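Local coordinates for protein glucose-6-phosphate isomerase (Plasmodium falciparum, PDB 3QKI) that probably catalyses the reversible conversion of alpha-D-glucose 6-phosphate to beta-D-fructose 6-phosphate, the second step of glycolysis, at residues R233-L238 with R262-W267; G156-K159 with K165-N168. One frame throughout, in Å; residues are numbered along the deposited sequence.

Contact 1. Residues R233-L238 with R262-W267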
ATOM      1  N   ARG A 233      -6.175 -13.511 -12.248  1.00 12.93           N
ATOM      2  CA  ARG A 233      -4.782 -13.055 -12.197  1.00 14.40           C
ATOM      3  C   ARG A 233      -3.838 -14.226 -11.942  1.00 15.45           C
ATOM      4  O   ARG A 233      -2.794 -14.333 -12.587  1.00 15.22           O
ATOM      5  CB  ARG A 233      -4.597 -11.987 -11.102  1.00 15.44           C
ATOM      6  CG  ARG A 233      -5.239 -10.665 -11.496  1.00 16.17           C
ATOM      7  CD  ARG A 233      -5.288  -9.658 -10.384  1.00 11.21           C
ATOM      8  NE  ARG A 233      -5.813  -8.396 -10.922  1.00 16.72           N
ATOM      9  CZ  ARG A 233      -5.057  -7.409 -11.359  1.00 14.96           C
ATOM     10  NH1 ARG A 233      -3.744  -7.449 -11.189  1.00 14.56           N
ATOM     11  NH2 ARG A 233      -5.607  -6.351 -11.940  1.00 19.88           N
ATOM     12  N   ALA A 234      -4.225 -15.131 -11.039  1.00 14.56           N
ATOM     13  CA  ALA A 234      -3.375 -16.290 -10.727  1.00 15.20           C
ATOM     14  C   ALA A 234      -3.144 -17.216 -11.955  1.00 18.22           C
ATOM     15  O   ALA A 234      -2.018 -17.608 -12.197  1.00 17.95           O
ATOM     16  CB  ALA A 234      -3.970 -17.081  -9.564  1.00 15.89           C
ATOM     17  N   ILE A 235      -4.197 -17.518 -12.738  1.00 15.31           N
ATOM     18  CA  ILE A 235      -4.123 -18.470 -13.876  1.00 15.87           C
ATOM     19  C   ILE A 235      -3.698 -17.916 -15.233  1.00 23.62           C
ATOM     20  O   ILE A 235      -3.393 -18.701 -16.131  1.00 24.54           O
ATOM     21  CB  ILE A 235      -5.427 -19.251 -14.009  1.00 18.56           C
ATOM     22  CG1 ILE A 235      -6.620 -18.310 -14.380  1.00 18.86           C
ATOM     23  CG2 ILE A 235      -5.665 -20.052 -12.744  1.00 17.02           C
ATOM     24  CD1 ILE A 235      -7.657 -18.891 -15.117  1.00 22.18           C
ATOM     25  N   GLN A 236      -3.702 -16.574 -15.376  1.00 19.92           N
ATOM     26  CA  GLN A 236      -3.281 -15.790 -16.549  0.50 19.27           C
ATOM     27  C   GLN A 236      -2.070 -16.408 -17.284  1.00 21.84           C
ATOM     28  O   GLN A 236      -0.989 -16.389 -16.686  1.00 21.25           O
ATOM     29  CB  GLN A 236      -2.873 -14.392 -16.017  0.50 20.21           C
ATOM     30  CG  GLN A 236      -2.195 -13.463 -17.023  0.50 26.31           C
ATOM     31  CD  GLN A 236      -3.188 -12.503 -17.586  0.50 36.77           C
ATOM     32  OE1 GLN A 236      -4.233 -12.898 -18.100  0.50 36.02           O
ATOM     33  NE2 GLN A 236      -2.922 -11.217 -17.419  0.50 22.14           N
ATOM     34  N   ASN A 237      -2.214 -16.880 -18.542  1.00 20.76           N
ATOM     35  CA  ASN A 237      -1.115 -17.424 -19.371  1.00 21.71           C
ATOM     36  C   ASN A 237      -0.364 -18.624 -18.770  1.00 24.16           C
ATOM     37  O   ASN A 237       0.780 -18.893 -19.149  1.00 23.38           O
ATOM     38  CB  ASN A 237      -0.116 -16.326 -19.788  1.00 23.71           C
ATOM     39  CG  ASN A 237      -0.705 -15.284 -20.684  1.00 39.09           C
ATOM     40  OD1 ASN A 237      -0.751 -14.110 -20.321  1.00 31.73           O
ATOM     41  ND2 ASN A 237      -1.144 -15.697 -21.877  1.00 34.34           N
ATOM     42  N   LEU A 238      -1.001 -19.336 -17.834  1.00 20.63           N
ATOM     43  CA  LEU A 238      -0.344 -20.482 -17.199  1.00 18.97           C
ATOM     44  C   LEU A 238      -0.891 -21.749 -17.800  1.00 22.03           C
ATOM     45  O   LEU A 238      -2.097 -21.835 -18.054  1.00 20.15           O
ATOM     46  CB  LEU A 238      -0.541 -20.495 -15.653  1.00 18.14           C
ATOM     47  CG  LEU A 238       0.156 -19.409 -14.805  1.00 22.19           C
ATOM     48  CD1 LEU A 238       0.261 -19.823 -13.352  1.00 23.10           C
ATOM     49  CD2 LEU A 238       1.540 -19.083 -15.302  1.00 21.31           C
ATOM     50  N   ARG A 262     -10.462 -25.099  -4.172  1.00 15.06           N
ATOM     51  CA  ARG A 262     -11.435 -25.859  -4.970  1.00 15.37           C
ATOM     52  C   ARG A 262     -11.514 -25.320  -6.400  1.00 19.16           C
ATOM     53  O   ARG A 262     -11.555 -26.112  -7.357  1.00 18.27           O
ATOM     54  CB  ARG A 262     -12.826 -25.893  -4.311  1.00 16.38           C
ATOM     55  CG  ARG A 262     -12.849 -26.722  -3.024  1.00 17.73           C
ATOM     56  CD  ARG A 262     -14.250 -26.872  -2.461  1.00 17.82           C
ATOM     57  NE  ARG A 262     -14.935 -25.603  -2.163  1.00 17.86           N
ATOM     58  CZ  ARG A 262     -14.838 -24.951  -1.006  1.00 30.52           C
ATOM     59  NH1 ARG A 262     -14.051 -25.408  -0.040  1.00 18.23           N
ATOM     60  NH2 ARG A 262     -15.526 -23.839  -0.807  1.00 19.32           N
ATOM     61  N   SER A 263     -11.448 -23.981  -6.550  1.00 15.92           N
ATOM     62  CA  SER A 263     -11.476 -23.326  -7.853  1.00 15.89           C
ATOM     63  C   SER A 263     -10.229 -23.662  -8.681  1.00 19.66           C
ATOM     64  O   SER A 263     -10.343 -23.958  -9.869  1.00 19.48           O
ATOM     65  CB  SER A 263     -11.646 -21.814  -7.680  1.00 19.65           C
ATOM     66  OG  SER A 263     -12.831 -21.505  -6.957  1.00 16.81           O
ATOM     67  N   ILE A 264      -9.052 -23.654  -8.044  1.00 15.92           N
ATOM     68  CA  ILE A 264      -7.796 -23.967  -8.724  1.00 15.81           C
ATOM     69  C   ILE A 264      -7.694 -25.462  -9.051  1.00 18.40           C
ATOM     70  O   ILE A 264      -7.132 -25.815 -10.094  1.00 19.34           O
ATOM     71  CB  ILE A 264      -6.553 -23.350  -8.028  1.00 17.96           C
ATOM     72  CG1 ILE A 264      -6.601 -21.800  -8.118  1.00 16.15           C
ATOM     73  CG2 ILE A 264      -5.212 -23.903  -8.576  1.00 16.22           C
ATOM     74  CD1 ILE A 264      -6.515 -21.184  -9.578  1.00 18.85           C
ATOM     75  N   LYS A 265      -8.283 -26.316  -8.206  1.00 14.74           N
ATOM     76  CA  LYS A 265      -8.326 -27.757  -8.461  1.00 13.91           C
ATOM     77  C   LYS A 265      -9.222 -28.009  -9.703  1.00 18.88           C
ATOM     78  O   LYS A 265      -8.863 -28.831 -10.536  1.00 17.80           O
ATOM     79  CB  LYS A 265      -8.853 -28.523  -7.245  1.00 14.90           C
ATOM     80  CG  LYS A 265      -8.814 -30.039  -7.411  1.00 23.12           C
ATOM     81  CD  LYS A 265      -9.438 -30.695  -6.192  1.00 20.40           C
ATOM     82  CE  LYS A 265      -9.254 -32.180  -6.200  1.00 44.10           C
ATOM     83  NZ  LYS A 265     -10.100 -32.816  -5.154  1.00 51.27           N
ATOM     84  N   LYS A 266     -10.352 -27.266  -9.837  1.00 16.34           N
ATOM     85  CA  LYS A 266     -11.229 -27.337 -11.005  1.00 16.82           C
ATOM     86  C   LYS A 266     -10.446 -26.890 -12.256  1.00 22.56           C
ATOM     87  O   LYS A 266     -10.535 -27.559 -13.280  1.00 23.30           O
ATOM     88  CB  LYS A 266     -12.478 -26.451 -10.827  1.00 20.18           C
ATOM     89  CG  LYS A 266     -13.507 -27.015  -9.856  1.00 32.04           C
ATOM     90  CD  LYS A 266     -14.532 -27.878 -10.537  1.00 39.30           C
ATOM     91  CE  LYS A 266     -15.343 -28.682  -9.538  1.00 34.93           C
ATOM     92  NZ  LYS A 266     -16.340 -27.846  -8.814  1.00 44.05           N
ATOM     93  N   TRP A 267      -9.649 -25.797 -12.158  1.00 18.39           N
ATOM     94  CA  TRP A 267      -8.817 -25.302 -13.264  1.00 17.26           C
ATOM     95  C   TRP A 267      -7.760 -26.365 -13.649  1.00 21.00           C
ATOM     96  O   TRP A 267      -7.599 -26.648 -14.844  1.00 19.87           O
ATOM     97  CB  TRP A 267      -8.155 -23.965 -12.894  1.00 14.19           C
ATOM     98  CG  TRP A 267      -7.117 -23.480 -13.874  1.00 14.60           C
ATOM     99  CD1 TRP A 267      -7.342 -22.897 -15.093  1.00 17.11           C
ATOM    100  CD2 TRP A 267      -5.695 -23.537 -13.713  1.00 14.66           C
ATOM    101  NE1 TRP A 267      -6.151 -22.602 -15.706  1.00 16.72           N
ATOM    102  CE2 TRP A 267      -5.119 -22.957 -14.869  1.00 18.17           C
ATOM    103  CE3 TRP A 267      -4.845 -24.055 -12.715  1.00 16.21           C
ATOM    104  CZ2 TRP A 267      -3.737 -22.808 -15.022  1.00 17.22           C
ATOM    105  CZ3 TRP A 267      -3.468 -23.910 -12.869  1.00 17.82           C
ATOM    106  CH2 TRP A 267      -2.927 -23.303 -14.017  1.00 18.09           C
TER
HETATM  107  O   HOH W   1      -4.546 -20.644 -18.066  1.00 32.01           O
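Ile235 lies over one face of the Trp267 indole, and its atoms meet the ring in sequence. Ile235 CB stands 3.8 Å from both CE2 and NE1 of Trp267. From there the Ile235 CG2 methyl drops over the five-membered ring of Trp267 as a CH-pi contact, 3.6 Å from the centroid and only 13° off the ring normal. Ile235 CG2 also presses on Ile264 CD1 at 3.5 Å, tighter than usual for two carbons. The longer branch stays on the indole too: with CG1 set between the backbone N and the carbonyl carbon (chi1 65°), Ile235 CD1 lies 4.0 Å from Trp267 CD1 and NE1. Helices 228-235 and 255-268 thus meet through side chains on one side of the parallel sheet in the first of the two sugar-isomerase (SIS) domains of the phosphoglucose isomerase fold; Ile264 and Trp267 also touch strands 168-172 and 243-248. From the last residue of helix 228-235, a type II turn, Ile235 to Leu238, carries the chain round the rim of the indole. There Leu238 O lies in the ring plane, 3.6 Å from Trp267 CZ2, and Leu238 CB packs nearby. A water donates to Ile235 O and, at 2.7 Å, to Leu238 O, bridging the ends of the turn, and accepts a weak bond from Trp267 NE1. Nearby, Arg262 and Arg233 form salt bridges with Glu460 and Glu186 of the second subunit.

Contact 2. Residues G156-K159 with K165-N168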
ATOM      1  N   GLY A 156      14.631 -31.687 -11.091  1.00 19.21           N
ATOM      2  CA  GLY A 156      13.778 -32.477 -11.960  1.00 19.55           C
ATOM      3  C   GLY A 156      13.633 -33.933 -11.551  1.00 24.29           C
ATOM      4  O   GLY A 156      13.249 -34.749 -12.387  1.00 25.40           O
ATOM      5  N   VAL A 157      13.909 -34.290 -10.278  1.00 18.36           N
ATOM      6  CA  VAL A 157      13.679 -35.643  -9.761  1.00 17.67           C
ATOM      7  C   VAL A 157      12.155 -35.822  -9.655  1.00 23.21           C
ATOM      8  O   VAL A 157      11.624 -36.839 -10.102  1.00 22.99           O
ATOM      9  CB  VAL A 157      14.437 -35.923  -8.431  1.00 20.05           C
ATOM     10  CG1 VAL A 157      13.894 -37.160  -7.715  1.00 20.30           C
ATOM     11  CG2 VAL A 157      15.928 -36.088  -8.684  1.00 19.39           C
ATOM     12  N   ILE A 158      11.456 -34.795  -9.118  1.00 19.84           N
ATOM     13  CA  ILE A 158       9.998 -34.748  -9.030  1.00 19.74           C
ATOM     14  C   ILE A 158       9.518 -33.975 -10.240  1.00 22.66           C
ATOM     15  O   ILE A 158       9.928 -32.827 -10.439  1.00 22.69           O
ATOM     16  CB  ILE A 158       9.454 -34.206  -7.682  1.00 22.88           C
ATOM     17  CG1 ILE A 158       9.782 -35.205  -6.538  1.00 23.21           C
ATOM     18  CG2 ILE A 158       7.931 -33.988  -7.789  1.00 24.48           C
ATOM     19  CD1 ILE A 158       9.507 -34.701  -5.124  1.00 30.15           C
ATOM     20  N   LYS A 159       8.682 -34.606 -11.060  1.00 19.77           N
ATOM     21  CA  LYS A 159       8.223 -34.008 -12.313  1.00 20.15           C
ATOM     22  C   LYS A 159       6.726 -33.837 -12.372  1.00 20.11           C
ATOM     23  O   LYS A 159       6.007 -34.378 -11.546  1.00 18.41           O
ATOM     24  CB  LYS A 159       8.697 -34.871 -13.517  1.00 24.52           C
ATOM     25  CG  LYS A 159      10.224 -35.035 -13.635  1.00 39.22           C
ATOM     26  CD  LYS A 159      10.611 -35.875 -14.853  1.00 45.22           C
ATOM     27  CE  LYS A 159      12.023 -36.428 -14.840  1.00 52.99           C
ATOM     28  NZ  LYS A 159      12.237 -37.462 -13.787  1.00 51.25           N
ATOM     29  N   LYS A 165       9.740 -30.556 -16.012  1.00 20.23           N
ATOM     30  CA  LYS A 165       9.997 -29.802 -14.806  1.00 19.98           C
ATOM     31  C   LYS A 165       8.873 -28.808 -14.561  1.00 23.17           C
ATOM     32  O   LYS A 165       8.340 -28.240 -15.517  1.00 22.29           O
ATOM     33  CB  LYS A 165      11.317 -29.054 -14.935  1.00 21.44           C
ATOM     34  CG  LYS A 165      12.439 -29.851 -14.316  1.00 28.92           C
ATOM     35  CD  LYS A 165      13.635 -29.026 -14.223  1.00 30.71           C
ATOM     36  CE  LYS A 165      13.710 -28.159 -13.015  1.00 22.16           C
ATOM     37  NZ  LYS A 165      14.989 -27.435 -13.056  1.00 32.22           N
ATOM     38  N   PHE A 166       8.531 -28.575 -13.282  1.00 19.29           N
ATOM     39  CA  PHE A 166       7.538 -27.544 -12.937  1.00 18.30           C
ATOM     40  C   PHE A 166       8.131 -26.175 -13.280  1.00 22.88           C
ATOM     41  O   PHE A 166       9.350 -25.987 -13.165  1.00 22.12           O
ATOM     42  CB  PHE A 166       7.188 -27.600 -11.449  1.00 18.49           C
ATOM     43  CG  PHE A 166       6.266 -28.734 -11.094  1.00 17.81           C
ATOM     44  CD1 PHE A 166       4.891 -28.593 -11.216  1.00 18.99           C
ATOM     45  CD2 PHE A 166       6.774 -29.952 -10.644  1.00 17.81           C
ATOM     46  CE1 PHE A 166       4.037 -29.647 -10.907  1.00 19.20           C
ATOM     47  CE2 PHE A 166       5.925 -31.003 -10.327  1.00 20.33           C
ATOM     48  CZ  PHE A 166       4.551 -30.847 -10.472  1.00 18.01           C
ATOM     49  N   LYS A 167       7.282 -25.245 -13.735  1.00 21.48           N
ATOM     50  CA  LYS A 167       7.677 -23.872 -14.122  1.00 21.55           C
ATOM     51  C   LYS A 167       6.958 -22.837 -13.268  1.00 25.44           C
ATOM     52  O   LYS A 167       7.493 -21.758 -13.053  1.00 25.24           O
ATOM     53  CB  LYS A 167       7.333 -23.601 -15.602  1.00 24.50           C
ATOM     54  N   ASN A 168       5.727 -23.149 -12.815  1.00 21.81           N
ATOM     55  CA  ASN A 168       4.886 -22.231 -12.053  1.00 20.93           C
ATOM     56  C   ASN A 168       4.513 -22.770 -10.692  1.00 23.44           C
ATOM     57  O   ASN A 168       4.381 -23.983 -10.508  1.00 21.01           O
ATOM     58  CB  ASN A 168       3.610 -21.936 -12.821  1.00 15.46           C
ATOM     59  CG  ASN A 168       3.819 -21.730 -14.298  1.00 25.59           C
ATOM     60  OD1 ASN A 168       4.750 -21.051 -14.706  1.00 20.42           O
ATOM     61  ND2 ASN A 168       2.976 -22.335 -15.124  1.00 19.92           N
TER
HETATM   62  O   HOH W   2      10.459 -30.349 -11.376  1.00 18.64           O
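The backbones of Lys159 and Lys165 come within 5.2 Å of each other, CA to CA, as the connection between helix 135-154 and strand 168-172 turns back on itself; Gly156, at positive phi, closes the helix in a Schellman motif. The aliphatic part of Lys165 lies against this glycine, with Lys165 CG 3.8 Å from Gly156 CA and CD slightly farther off. A bend at chi3 (85°) turns the rest of the chain alongside the glycine, and its ammonium group donates hydrogen bonds to Arg154 O near the end of the helix and to Asn216 OD1. Across to 156-159, Phe166 meets backbone more than side chains. Phe166 CE2 reaches 3.6 Å from Lys159 C, an oblique approach to the ring, whereas Ile158 O lies near the ring plane at the edge. The side chains of Ile158 and Phe166 touch only loosely, Ile158 CG2 to Phe166 CE2 at 4.4 Å, but both also pack on Ile153 of helix 135-154, and the Phe166 and His281 rings pack edge-to-face (T-shaped). A water joins the two segments, donating to Ile158 O at 2.7 Å and accepting from Phe166 N at 3.2 Å. Within 156-159, Lys159 NZ makes a weak bond to Gly156 O. Carbon against backbone and one bridging water therefore link the segments, while Lys165 NZ spends its hydrogen bonds on Arg154 O and Asn216 OD1 outside them, so its charge does not hold the segments to each other directly.

How the contacts relate
Contact 1 is buried and contact 2 lies at the surface, yet both belong to the same parallel sheet region, their centres about 18 Å apart. Contact 2 folds up the connection from helix 135-154 into strand 168-172; contact 1, later in the chain, joins helix 255-268 to the end of helix 228-235 and the turn after it, over that strand and its neighbours. They touch where Leu238 CD2 packs beside Asn168 at the start of the strand. The chemistry follows the setting: branched aliphatic chains and an indole dominate contact 1, while lysine methylenes, a glycine and peptide groups around one phenylalanine make up contact 2. Each includes a bridging water, and the second subunit touches contact 1 but not contact 2.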